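Local coordinates for GH26C (Muricauda sp. MAR_2010_75, PDB 6Q78), which probably hydrolyses internal beta-1,4-mannosidic linkages of mannans, as a glycoside hydrolase family 26 endo-mannanase built on a TIM barrel, at residues A[305-308]-A[309-312]; A[90-94]-A[95-99]; A[392-395]-A[396-399]; A[350-353]-A[354-358]; A[174-177]-A[178-181]. All blocks are in the same frame, centred on the assembly; numbering follows the deposited sequence.

Contact 1 of 5, residues A[305-308]-A[309-312]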
loop_
_atom_site.group_PDB
_atom_site.type_symbol
_atom_site.label_atom_id
_atom_site.label_comp_id
_atom_site.label_asym_id
_atom_site.label_seq_id
_atom_site.Cartn_x
_atom_site.Cartn_y
_atom_site.Cartn_z
ATOM N N GLN A 305 17.315 -12.590 -9.458
ATOM C CA GLN A 305 17.147 -13.984 -9.061
ATOM C C GLN A 305 16.689 -14.871 -10.214
ATOM O O GLN A 305 16.364 -16.047 -9.989
ATOM C CB GLN A 305 16.141 -14.078 -7.909
ATOM C CG GLN A 305 16.524 -13.309 -6.642
ATOM C CD GLN A 305 17.651 -13.945 -5.874
ATOM O OE1 GLN A 305 17.429 -14.858 -5.067
ATOM N NE2 GLN A 305 18.869 -13.481 -6.103
ATOM N N GLY A 306 16.637 -14.342 -11.442
ATOM C CA GLY A 306 16.354 -15.215 -12.566
ATOM C C GLY A 306 14.918 -15.723 -12.564
ATOM O O GLY A 306 14.047 -15.268 -11.818
ATOM N N GLN A 307 14.685 -16.700 -13.443
ATOM C CA GLN A 307 13.349 -17.274 -13.559
ATOM C C GLN A 307 12.947 -18.029 -12.292
ATOM O O GLN A 307 11.755 -18.103 -11.971
ATOM C CB GLN A 307 13.274 -18.187 -14.790
ATOM C CG GLN A 307 13.297 -17.392 -16.085
ATOM C CD GLN A 307 12.303 -16.244 -16.073
ATOM O OE1 GLN A 307 11.100 -16.456 -15.877
ATOM N NE2 GLN A 307 12.801 -15.012 -16.254
ATOM N N ALA A 308 13.912 -18.564 -11.541
ATOM C CA ALA A 308 13.563 -19.162 -10.254
ATOM C C ALA A 308 12.885 -18.142 -9.345
ATOM O O ALA A 308 11.877 -18.442 -8.692
ATOM C CB ALA A 308 14.806 -19.734 -9.573
ATOM N N GLY A 309 13.439 -16.929 -9.267
ATOM C CA GLY A 309 12.816 -15.905 -8.437
ATOM C C GLY A 309 11.457 -15.487 -8.954
ATOM O O GLY A 309 10.530 -15.239 -8.176
ATOM N N VAL A 310 11.322 -15.382 -10.277
ATOM C CA VAL A 310 10.016 -15.096 -10.863
ATOM C C VAL A 310 8.994 -16.147 -10.456
ATOM O O VAL A 310 7.837 -15.812 -10.145
ATOM C CB VAL A 310 10.133 -14.982 -12.395
ATOM C CG1 VAL A 310 8.754 -14.745 -13.019
ATOM C CG2 VAL A 310 11.098 -13.847 -12.757
ATOM N N GLU A 311 9.390 -17.431 -10.489
ATOM C CA GLU A 311 8.482 -18.510 -10.100
ATOM C C GLU A 311 8.087 -18.394 -8.626
ATOM O O GLU A 311 6.905 -18.501 -8.280
ATOM C CB GLU A 311 9.122 -19.873 -10.376
ATOM C CG GLU A 311 9.478 -20.097 -11.835
ATOM C CD GLU A 311 10.219 -21.408 -12.051
ATOM O OE1 GLU A 311 11.234 -21.405 -12.779
ATOM O OE2 GLU A 311 9.788 -22.437 -11.489
ATOM N N ARG A 312 9.068 -18.187 -7.739
ATOM C CA ARG A 312 8.735 -17.950 -6.332
ATOM C C ARG A 312 7.737 -16.806 -6.187
ATOM O O ARG A 312 6.763 -16.913 -5.439
ATOM C CB ARG A 312 10.001 -17.649 -5.518
ATOM C CG ARG A 312 10.960 -18.805 -5.472
ATOM C CD ARG A 312 12.040 -18.618 -4.398
ATOM N NE ARG A 312 12.790 -17.358 -4.506
ATOM C CZ ARG A 312 13.952 -17.206 -5.150
ATOM N NH1 ARG A 312 14.501 -18.207 -5.807
ATOM N NH2 ARG A 312 14.549 -16.020 -5.146
#

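Contact 2 of 5, residues A[90-94]-A[95-99]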
loop_
_atom_site.group_PDB
_atom_site.type_symbol
_atom_site.label_atom_id
_atom_site.label_comp_id
_atom_site.label_asym_id
_atom_site.label_seq_id
_atom_site.Cartn_x
_atom_site.Cartn_y
_atom_site.Cartn_z
ATOM N N SER A 90 5.408 13.750 -6.101
ATOM C CA SER A 90 6.340 14.539 -5.293
ATOM C C SER A 90 7.772 14.002 -5.259
ATOM O O SER A 90 8.659 14.688 -4.713
ATOM C CB SER A 90 5.822 14.599 -3.847
ATOM O OG SER A 90 5.632 13.278 -3.303
ATOM N N SER A 91 8.040 12.805 -5.792
ATOM C CA SER A 91 9.378 12.221 -5.781
ATOM C C SER A 91 9.708 11.762 -7.189
ATOM O O SER A 91 8.932 11.018 -7.801
ATOM C CB SER A 91 9.464 11.051 -4.793
ATOM O OG SER A 91 10.839 10.730 -4.513
ATOM N N PHE A 92 10.823 12.262 -7.726
ATOM C CA PHE A 92 11.153 12.075 -9.123
ATOM C C PHE A 92 12.606 11.670 -9.262
ATOM O O PHE A 92 13.465 12.150 -8.514
ATOM C CB PHE A 92 10.946 13.385 -9.907
ATOM C CG PHE A 92 9.640 14.086 -9.595
ATOM C CD1 PHE A 92 9.572 15.028 -8.577
ATOM C CD2 PHE A 92 8.499 13.792 -10.321
ATOM C CE1 PHE A 92 8.369 15.680 -8.296
ATOM C CE2 PHE A 92 7.300 14.444 -10.060
ATOM C CZ PHE A 92 7.232 15.381 -9.045
ATOM N N TYR A 93 12.882 10.854 -10.285
ATOM C CA TYR A 93 14.266 10.605 -10.672
ATOM C C TYR A 93 14.988 11.924 -10.924
ATOM O O TYR A 93 14.490 12.799 -11.653
ATOM C CB TYR A 93 14.300 9.728 -11.927
ATOM C CG TYR A 93 15.670 9.382 -12.443
ATOM C CD1 TYR A 93 16.483 8.494 -11.744
ATOM C CD2 TYR A 93 16.133 9.922 -13.629
ATOM C CE1 TYR A 93 17.739 8.163 -12.218
ATOM C CE2 TYR A 93 17.398 9.606 -14.102
ATOM C CZ TYR A 93 18.168 8.722 -13.383
ATOM O OH TYR A 93 19.433 8.388 -13.848
ATOM N N GLN A 94 16.172 12.052 -10.316
ATOM C CA GLN A 94 17.028 13.243 -10.412
ATOM C C GLN A 94 16.304 14.526 -10.008
ATOM O O GLN A 94 16.726 15.630 -10.365
ATOM C CB GLN A 94 17.724 13.349 -11.774
ATOM C CG GLN A 94 18.659 12.173 -12.004
ATOM C CD GLN A 94 19.513 12.325 -13.240
ATOM O OE1 GLN A 94 19.092 12.899 -14.245
ATOM N NE2 GLN A 94 20.728 11.794 -13.174
ATOM N N ASP A 95 15.239 14.391 -9.219
ATOM C CA ASP A 95 14.422 15.508 -8.749
ATOM C C ASP A 95 13.976 16.406 -9.900
ATOM O O ASP A 95 13.883 17.626 -9.765
ATOM C CB ASP A 95 15.100 16.311 -7.637
ATOM C CG ASP A 95 14.124 17.213 -6.909
ATOM O OD1 ASP A 95 12.939 16.829 -6.764
ATOM O OD2 ASP A 95 14.531 18.309 -6.485
ATOM N N ASN A 96 13.662 15.786 -11.037
ATOM C CA ASN A 96 13.147 16.512 -12.200
ATOM C C ASN A 96 11.633 16.612 -11.999
ATOM O O ASN A 96 10.868 15.754 -12.432
ATOM C CB ASN A 96 13.502 15.775 -13.485
ATOM C CG ASN A 96 13.145 16.561 -14.709
ATOM O OD1 ASN A 96 12.902 17.771 -14.625
ATOM N ND2 ASN A 96 13.120 15.896 -15.857
ATOM N N ALA A 97 11.202 17.643 -11.277
ATOM C CA ALA A 97 9.811 17.761 -10.874
ATOM C C ALA A 97 8.969 18.293 -12.019
ATOM O O ALA A 97 9.469 18.920 -12.956
ATOM C CB ALA A 97 9.664 18.724 -9.702
ATOM N N GLY A 98 7.667 18.085 -11.893
ATOM C CA GLY A 98 6.714 18.396 -12.942
ATOM C C GLY A 98 5.737 17.240 -13.017
ATOM O O GLY A 98 5.134 16.884 -12.009
ATOM N N ASP A 99 5.561 16.657 -14.194
ATOM C CA ASP A 99 4.713 15.472 -14.304
ATOM C C ASP A 99 5.318 14.305 -13.521
ATOM O O ASP A 99 6.541 14.199 -13.376
ATOM C CB ASP A 99 4.617 15.063 -15.775
ATOM C CG ASP A 99 3.788 16.027 -16.607
ATOM O OD1 ASP A 99 2.989 16.792 -16.018
ATOM O OD2 ASP A 99 3.938 16.002 -17.843
HETATM O O HOH W 1 12.270 14.165 -6.148
#

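Contact 3 of 5, residues A[392-395]-A[396-399]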
loop_
_atom_site.group_PDB
_atom_site.type_symbol
_atom_site.label_atom_id
_atom_site.label_comp_id
_atom_site.label_asym_id
_atom_site.label_seq_id
_atom_site.Cartn_x
_atom_site.Cartn_y
_atom_site.Cartn_z
ATOM N N ASP A 392 11.071 -1.627 -22.312
ATOM C CA ASP A 392 10.519 -2.777 -21.617
ATOM C C ASP A 392 9.305 -2.321 -20.777
ATOM O O ASP A 392 8.292 -2.948 -20.779
ATOM C CB ASP A 392 11.625 -3.408 -20.750
ATOM C CG ASP A 392 11.139 -4.527 -19.858
ATOM O OD1 ASP A 392 10.272 -5.278 -20.242
ATOM O OD2 ASP A 392 11.695 -4.613 -18.774
ATOM N N PHE A 393 9.436 -1.193 -20.112
ATOM C CA PHE A 393 8.328 -0.662 -19.330
ATOM C C PHE A 393 7.147 -0.304 -20.223
ATOM O O PHE A 393 6.030 -0.524 -19.868
ATOM C CB PHE A 393 8.781 0.547 -18.530
ATOM C CG PHE A 393 7.790 1.017 -17.504
ATOM C CD1 PHE A 393 7.636 0.328 -16.343
ATOM C CD2 PHE A 393 7.057 2.139 -17.693
ATOM C CE1 PHE A 393 6.753 0.762 -15.367
ATOM C CE2 PHE A 393 6.162 2.576 -16.748
ATOM C CZ PHE A 393 6.011 1.887 -15.565
ATOM N N MET A 394 7.417 0.264 -21.395
ATOM C CA MET A 394 6.343 0.602 -22.314
ATOM C C MET A 394 5.602 -0.623 -22.778
ATOM O O MET A 394 4.409 -0.618 -22.896
ATOM C CB MET A 394 6.896 1.351 -23.524
ATOM C CG MET A 394 7.393 2.734 -23.199
ATOM S SD MET A 394 6.110 3.879 -22.650
ATOM C CE MET A 394 4.681 3.419 -23.594
ATOM N N GLU A 395 6.338 -1.684 -23.049
ATOM C CA GLU A 395 5.717 -2.913 -23.451
ATOM C C GLU A 395 4.837 -3.458 -22.332
ATOM O O GLU A 395 3.743 -3.895 -22.578
ATOM C CB GLU A 395 6.754 -3.948 -23.910
ATOM C CG GLU A 395 6.102 -5.209 -24.428
ATOM C CD GLU A 395 7.073 -6.214 -24.993
ATOM O OE1 GLU A 395 8.288 -5.987 -24.935
ATOM O OE2 GLU A 395 6.580 -7.228 -25.462
ATOM N N PHE A 396 5.336 -3.392 -21.106
ATOM C CA PHE A 396 4.578 -3.844 -19.947
ATOM C C PHE A 396 3.282 -3.053 -19.785
ATOM O O PHE A 396 2.210 -3.645 -19.653
ATOM C CB PHE A 396 5.483 -3.767 -18.708
ATOM C CG PHE A 396 4.765 -3.797 -17.377
ATOM C CD1 PHE A 396 4.051 -4.915 -16.971
ATOM C CD2 PHE A 396 4.863 -2.720 -16.514
ATOM C CE1 PHE A 396 3.415 -4.945 -15.731
ATOM C CE2 PHE A 396 4.236 -2.734 -15.264
ATOM C CZ PHE A 396 3.520 -3.863 -14.868
ATOM N N VAL A 397 3.354 -1.717 -19.801
ATOM C CA VAL A 397 2.146 -0.920 -19.544
ATOM C C VAL A 397 1.166 -0.963 -20.706
ATOM O O VAL A 397 0.007 -0.561 -20.554
ATOM C CB VAL A 397 2.401 0.531 -19.060
ATOM C CG1 VAL A 397 3.250 0.532 -17.799
ATOM C CG2 VAL A 397 3.016 1.394 -20.178
ATOM N N SER A 398 1.612 -1.423 -21.865
ATOM C CA SER A 398 0.723 -1.615 -23.000
ATOM C C SER A 398 -0.050 -2.926 -22.942
ATOM O O SER A 398 -0.956 -3.113 -23.759
ATOM C CB SER A 398 1.517 -1.524 -24.300
ATOM O OG SER A 398 2.205 -0.284 -24.335
ATOM N N LYS A 399 0.269 -3.823 -22.007
ATOM C CA LYS A 399 -0.473 -5.069 -21.901
ATOM C C LYS A 399 -1.919 -4.763 -21.519
ATOM O O LYS A 399 -2.174 -3.838 -20.731
ATOM C CB LYS A 399 0.141 -5.986 -20.839
ATOM C CG LYS A 399 1.550 -6.538 -21.146
ATOM C CD LYS A 399 1.535 -7.597 -22.248
ATOM C CE LYS A 399 2.895 -8.285 -22.384
ATOM N NZ LYS A 399 2.825 -9.497 -23.292
HETATM O O HOH W 2 3.759 -7.448 -25.409
#

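Contact 4 of 5, residues A[350-353]-A[354-358]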
loop_
_atom_site.group_PDB
_atom_site.type_symbol
_atom_site.label_atom_id
_atom_site.label_comp_id
_atom_site.label_asym_id
_atom_site.label_seq_id
_atom_site.Cartn_x
_atom_site.Cartn_y
_atom_site.Cartn_z
ATOM N N GLY A 350 14.314 -7.238 -19.932
ATOM C CA GLY A 350 12.972 -7.775 -19.899
ATOM C C GLY A 350 12.350 -7.856 -18.525
ATOM O O GLY A 350 11.376 -8.589 -18.343
ATOM N N PHE A 351 12.878 -7.112 -17.547
ATOM C CA PHE A 351 12.327 -7.176 -16.194
ATOM C C PHE A 351 10.808 -7.005 -16.170
ATOM O O PHE A 351 10.088 -7.790 -15.545
ATOM C CB PHE A 351 12.949 -6.130 -15.266
ATOM C CG PHE A 351 12.303 -6.123 -13.930
ATOM C CD1 PHE A 351 12.508 -7.188 -13.057
ATOM C CD2 PHE A 351 11.407 -5.125 -13.565
ATOM C CE1 PHE A 351 11.862 -7.242 -11.832
ATOM C CE2 PHE A 351 10.761 -5.167 -12.334
ATOM C CZ PHE A 351 10.983 -6.240 -11.457
ATOM N N PHE A 352 10.303 -5.923 -16.755
ATOM C CA PHE A 352 8.883 -5.629 -16.570
ATOM C C PHE A 352 8.015 -6.599 -17.354
ATOM O O PHE A 352 6.999 -7.097 -16.843
ATOM C CB PHE A 352 8.570 -4.183 -16.984
ATOM C CG PHE A 352 9.251 -3.143 -16.132
ATOM C CD1 PHE A 352 8.809 -2.896 -14.828
ATOM C CD2 PHE A 352 10.317 -2.410 -16.630
ATOM C CE1 PHE A 352 9.439 -1.941 -14.023
ATOM C CE2 PHE A 352 10.954 -1.428 -15.823
ATOM C CZ PHE A 352 10.502 -1.202 -14.515
ATOM N N THR A 353 8.383 -6.859 -18.601
ATOM C CA THR A 353 7.519 -7.645 -19.467
ATOM C C THR A 353 7.627 -9.134 -19.173
ATOM O O THR A 353 6.608 -9.839 -19.179
ATOM C CB THR A 353 7.866 -7.350 -20.924
ATOM O OG1 THR A 353 7.612 -5.954 -21.183
ATOM C CG2 THR A 353 7.032 -8.209 -21.845
ATOM N N ASN A 354 8.839 -9.636 -18.909
ATOM C CA ASN A 354 9.064 -11.077 -18.803
ATOM C C ASN A 354 9.129 -11.579 -17.368
ATOM O O ASN A 354 8.986 -12.795 -17.139
ATOM C CB ASN A 354 10.387 -11.450 -19.468
ATOM C CG ASN A 354 10.407 -11.075 -20.936
ATOM O OD1 ASN A 354 9.383 -11.150 -21.616
ATOM N ND2 ASN A 354 11.566 -10.652 -21.427
ATOM N N ASN A 355 9.403 -10.700 -16.410
ATOM C CA ASN A 355 9.569 -11.113 -15.021
ATOM C C ASN A 355 8.378 -10.646 -14.193
ATOM O O ASN A 355 7.579 -11.459 -13.732
ATOM C CB ASN A 355 10.888 -10.602 -14.434
ATOM C CG ASN A 355 12.103 -11.240 -15.080
ATOM O OD1 ASN A 355 12.004 -11.936 -16.108
ATOM N ND2 ASN A 355 13.274 -11.020 -14.468
ATOM N N LEU A 356 8.238 -9.343 -13.987
ATOM C CA LEU A 356 7.142 -8.840 -13.171
ATOM C C LEU A 356 5.791 -9.210 -13.771
ATOM O O LEU A 356 4.920 -9.742 -13.071
ATOM C CB LEU A 356 7.267 -7.324 -13.008
ATOM C CG LEU A 356 6.089 -6.726 -12.245
ATOM C CD1 LEU A 356 6.022 -7.258 -10.782
ATOM C CD2 LEU A 356 6.245 -5.218 -12.219
ATOM N N PHE A 357 5.592 -8.945 -15.072
ATOM C CA PHE A 357 4.277 -9.209 -15.655
ATOM C C PHE A 357 3.899 -10.675 -15.523
ATOM O O PHE A 357 2.744 -11.007 -15.215
ATOM C CB PHE A 357 4.234 -8.787 -17.119
ATOM C CG PHE A 357 2.883 -8.994 -17.764
ATOM C CD1 PHE A 357 1.852 -8.087 -17.532
ATOM C CD2 PHE A 357 2.641 -10.115 -18.556
ATOM C CE1 PHE A 357 0.585 -8.288 -18.132
ATOM C CE2 PHE A 357 1.389 -10.320 -19.142
ATOM C CZ PHE A 357 0.371 -9.404 -18.933
ATOM N N GLU A 358 4.854 -11.565 -15.758
ATOM C CA GLU A 358 4.584 -12.993 -15.629
ATOM C C GLU A 358 4.208 -13.362 -14.201
ATOM O O GLU A 358 3.269 -14.133 -13.978
ATOM C CB GLU A 358 5.804 -13.785 -16.105
ATOM C CG GLU A 358 5.977 -13.677 -17.589
ATOM C CD GLU A 358 4.845 -14.364 -18.304
ATOM O OE1 GLU A 358 4.417 -15.424 -17.803
ATOM O OE2 GLU A 358 4.369 -13.843 -19.331
HETATM O O HOH W 3 5.411 -11.786 -20.849
#

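Contact 5 of 5, residues A[174-177]-A[178-181]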
loop_
_atom_site.group_PDB
_atom_site.type_symbol
_atom_site.label_atom_id
_atom_site.label_comp_id
_atom_site.label_asym_id
_atom_site.label_seq_id
_atom_site.Cartn_x
_atom_site.Cartn_y
_atom_site.Cartn_z
ATOM N N MET A 174 17.663 1.889 16.344
ATOM C CA MET A 174 17.202 2.151 17.701
ATOM C C MET A 174 17.960 1.291 18.715
ATOM O O MET A 174 18.788 0.452 18.356
ATOM C CB MET A 174 15.686 1.985 17.808
ATOM C CG MET A 174 15.238 0.586 17.575
ATOM S SD MET A 174 13.425 0.447 17.484
ATOM C CE MET A 174 13.144 0.997 15.927
ATOM N N THR A 175 17.676 1.503 20.001
ATOM C CA THR A 175 18.339 0.717 21.030
ATOM C C THR A 175 17.691 -0.658 21.163
ATOM O O THR A 175 16.576 -0.902 20.683
ATOM C CB THR A 175 18.270 1.416 22.390
ATOM O OG1 THR A 175 16.931 1.387 22.883
ATOM C CG2 THR A 175 18.685 2.874 22.244
ATOM N N GLN A 176 18.418 -1.564 21.819
ATOM C CA GLN A 176 17.868 -2.886 22.097
ATOM C C GLN A 176 16.582 -2.782 22.908
ATOM O O GLN A 176 15.602 -3.492 22.626
ATOM C CB GLN A 176 18.899 -3.745 22.837
ATOM C CG GLN A 176 18.396 -5.151 23.099
ATOM C CD GLN A 176 19.342 -5.961 23.969
ATOM O OE1 GLN A 176 18.923 -6.610 24.930
ATOM N NE2 GLN A 176 20.624 -5.921 23.641
ATOM N N PHE A 177 16.559 -1.901 23.917
ATOM C CA PHE A 177 15.341 -1.754 24.704
ATOM C C PHE A 177 14.174 -1.306 23.831
ATOM O O PHE A 177 13.054 -1.813 23.963
ATOM C CB PHE A 177 15.541 -0.774 25.858
ATOM C CG PHE A 177 14.256 -0.420 26.559
ATOM C CD1 PHE A 177 13.799 -1.188 27.624
ATOM C CD2 PHE A 177 13.503 0.661 26.143
ATOM C CE1 PHE A 177 12.607 -0.877 28.250
ATOM C CE2 PHE A 177 12.305 0.969 26.779
ATOM C CZ PHE A 177 11.866 0.201 27.826
ATOM N N GLN A 178 14.404 -0.344 22.945
ATOM C CA GLN A 178 13.306 0.126 22.097
ATOM C C GLN A 178 12.794 -0.987 21.180
ATOM O O GLN A 178 11.582 -1.207 21.064
ATOM C CB GLN A 178 13.775 1.337 21.295
ATOM C CG GLN A 178 13.928 2.550 22.183
ATOM C CD GLN A 178 14.809 3.626 21.609
ATOM O OE1 GLN A 178 15.360 3.483 20.530
ATOM N NE2 GLN A 178 14.950 4.726 22.351
ATOM N N ARG A 179 13.711 -1.680 20.496
ATOM C CA ARG A 179 13.334 -2.792 19.625
ATOM C C ARG A 179 12.438 -3.783 20.354
ATOM O O ARG A 179 11.412 -4.226 19.822
ATOM C CB ARG A 179 14.598 -3.558 19.221
ATOM C CG ARG A 179 15.523 -2.825 18.306
ATOM C CD ARG A 179 16.485 -3.798 17.626
ATOM N NE ARG A 179 17.534 -4.283 18.490
ATOM C CZ ARG A 179 18.723 -3.706 18.605
ATOM N NH1 ARG A 179 19.014 -2.602 17.914
ATOM N NH2 ARG A 179 19.615 -4.236 19.417
ATOM N N GLU A 180 12.838 -4.165 21.564
ATOM C CA GLU A 180 12.194 -5.260 22.271
ATOM C C GLU A 180 10.903 -4.847 22.955
ATOM O O GLU A 180 10.106 -5.715 23.318
ATOM C CB GLU A 180 13.185 -5.901 23.250
ATOM C CG GLU A 180 14.301 -6.615 22.492
ATOM C CD GLU A 180 15.322 -7.296 23.393
ATOM O OE1 GLU A 180 15.145 -7.296 24.634
ATOM O OE2 GLU A 180 16.313 -7.827 22.841
ATOM N N ASN A 181 10.647 -3.552 23.103
ATOM C CA ASN A 181 9.497 -3.118 23.882
ATOM C C ASN A 181 8.570 -2.137 23.181
ATOM O O ASN A 181 7.500 -1.850 23.725
ATOM C CB ASN A 181 9.953 -2.491 25.206
ATOM C CG ASN A 181 10.628 -3.500 26.103
ATOM O OD1 ASN A 181 9.959 -4.218 26.838
ATOM N ND2 ASN A 181 11.960 -3.604 26.007
#

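Contact 1 of 5, residues A[305-308]-A[309-312]
Q305 and R312 meet side chain to side chain at the first turn of helix 306-327, the helix of a beta-alpha-beta unit between strands 293-298 and 330-336 of the TIM barrel. The arginine reaches back over the start of its own helix: its chain bends at chi3 (-54°), which turns the guanidinium toward the amino end and lays it over G309, whose CA sits 3.6 Å from the guanidinium plane, above its centre. A side chain on G309 would collide with CB of Q305. The glutamine bends at chi2 (-72°) and offers OE1 at the edge of the guanidinium, near its plane, with the two flat groups turned 68° apart. The bond from R312 NH2 to Q305 OE1 is 3.1 Å long but weak; the stronger partner of the arginine is D301, which forms a salt bridge with NE, while Q305 NE2 binds the carbonyl of N303. R312 thus ties the loop before the helix to its first turns.

On another side of the helix Q307 and V310 lie alongside each other, pointing the same way. The amide of Q307 passes the valine, OE1 lying 3.9 Å from V310 CB, and its NE2 goes on to N355 of helix 351-361. The backbone bonds start at Q305 O, which takes the N-H of G309 from above its carbonyl plane, and settle into helical geometry with R312 N to A308 O. Beside Q307, the extended E311 chain brings CG within 3.0 Å of Q307 O.

Contact 2 of 5, residues A[90-94]-A[95-99]
F92 folds its ring back under the backbone that follows it, so that a CA of the following residues covers one face of the ring. The CA of A97 stands 3.7 Å from the ring centroid, only 16° off the normal, a CH-pi contact over the face. G98 N lies above the same face, nearer the rim, and A97 CB touches F92 CE1 at 3.6 Å. A first torsion of -46° sets CG beside the backbone N and opposite the carbonyl carbon, swinging the ring beneath residues 96-99. At the end of the ring away from the turn, CE2 comes within 3.4 Å of D99 O, approached obliquely.

What brings the chain back is a type II beta turn from F92 to D95, closed by D95 N to F92 O at 2.9 Å. A second bond, N96 N to Y93 O, follows it at 3.2 Å, and N96 is itself the centre of an inverse gamma turn. A water spans the mouth of the turn: it accepts from F92 N and donates to D95 OD1 at 2.8 Å, the carboxylate oxygen that also lies near the ring plane at its edge.

The excursion belongs to the loop between strand 81-86 and helix 101-106. K104 of that helix binds the carbonyl oxygens of N96 and D99, and D101 accepts from Y93 N, while the ring of Y93 meets Y380 edge-to-face. The fold of this surface loop is therefore held by one buried ring, the turn bonds, a water and the side chains of K104 and D101, with the lysine charge probably polarising the two carbonyls that border the F92 ring.

Contact 3 of 5, residues A[392-395]-A[396-399]
F393 and V397, one turn apart on helix 390-397, make the tight part of this contact. V397 CG1 lies over one face of the F393 ring, 4.0 Å from its centroid and 22° off the normal, a CH-pi contact. With CG anti to the backbone N (chi1 -169°), the phenylalanine ring leans along the helix toward the valine and toward F396. The two rings meet obliquely, planes at 56°, F396 CD2 lying 4.1 Å from F393 CD1. F352 of helix 351-361 adds an edge-to-face partner for F393, and M105 and T106 of helix 101-106 also pack on it. With a leucine here the flat face is gone, and V397 CG1 and F352 would probably be less firmly held.

The other side of the helix is wetter. E395 and K399 have opposite charges, but OE2 and NZ stay 4.9 Å apart, bridged by a water that donates to E395 OE2 and accepts from K399 NZ. The glutamate chain is extended, whereas the lysine bends at chi2.

Between these two, S398 turns back on M394 O, which it grips twice: OG donates at 2.7 Å and N at 3.1 Å, from opposite faces of the carbonyl plane. The hydroxyl thus adds a second bond to the M394 carbonyl, the water links the E395 and K399 charges, and the aromatic side is held mainly by packing.

Contact 4 of 5, residues A[350-353]-A[354-358]
Helix 351-361, which packs against the barrel between strands 330-336 and 369-372, opens with a wider pi-type turn, with G350 at the N-cap position. F351 O takes two backbone bonds, from N355 N above its carbonyl plane and from L356 N, five residues on, at 2.9 Å and nearly in line with the C=O. F357 N to F352 O repeats the five-residue step. G350 O binds N354 N at 2.8 Å and N355 N only weakly. G350 has positive phi, and a CB there would run into the N354 amide, whose ND2 approaches G350 CA to 3.5 Å.

The side chains follow the widened turn. In F351 a chi1 of 175° carries CG to the side opposite the backbone N and swings the ring alongside the helix, where CD1 meets N355 CB at 4.0 Å and CE2 meets L356 CB at 4.2 Å, both obliquely; ring and N355 amide stand 74° apart. Without this ring, as with an alanine here, a gap would probably open beside N355 and L356, and Y338 would lose a packing partner. F352 receives L356 CD2 at its ring edge, 4.3 Å from CD1, while F351 CD2 lies over a face of the same ring. A water donates to both T353 O and E358 OE2, joining the T353 carbonyl to the E358 carboxylate.

D392 of helix 390-397 binds F352 N and T353 OG1. L356 packs inward on L333 and T336 of strand 330-336, and helix 306-327 is the neighbour on the N355 side, so this turn sits wedged between two helices and a barrel strand.

Contact 5 of 5, residues A[174-177]-A[178-181]
T175 and Q178 form a capping box at the start of helix 176-186, in which each side chain accepts the backbone N-H of the other residue. T175 OG1, placed between the backbone N and the carbonyl carbon (chi1 70°), accepts from Q178 N at 3.1 Å. The extended Q178 chain returns the favour: OE1 accepts from T175 N at 3.1 Å and 169°, the donor standing well above the amide plane. The same OE1 lies against M174 CB.

One step out, R179 bends at chi3 and lays its guanidinium over the backbone, with Q176 CA 3.4 Å from one face. Its NH1 binds T171 O in the preceding loop, and its aliphatic stem meets M174, CG to CG at 3.5 Å. At the far end of the turn N181 ND2 donates to F177 O at 2.9 Å, on a lone pair and in the planes of both groups. That bond holds the amide over a face of the F177 ring, with ND2 3.4 Å from CD1 and the two planes 24° apart.

Outside the turn, neighbouring loops pack on it and probably help to position it: M174 touches E162 and W234, Q178 touches E162 and E165, and the F177 ring meets F164 edge-to-face.

The capping box thus pairs the polar groups of the first turn, the single R179 bond to T171 O ties in the loop before it, and M174 and the arginine stem add apolar packing.

Contacts 3 and 4 are the closest pair, about 9 Å between centres: D392 of contact 3 binds backbone and hydroxyl of contact 4, and their aromatic side chains pack together between helices 390-397 and 351-361. Contact 1 joins contact 4 through Q307 and N355, so three successive C-terminal helices are linked side by side. Contacts 2 and 5 stand apart, each more than 20 Å from the others by nearest atoms except for contact 2, about 12 Å from contacts 3 and 4. Contact 4 has the most buried residues; contact 2 is a surface loop. Helix starts in contacts 1 and 5 use arginine and glutamine, contact 3 closes with a serine, and contact 2 combines one buried ring with turn bonds and a water.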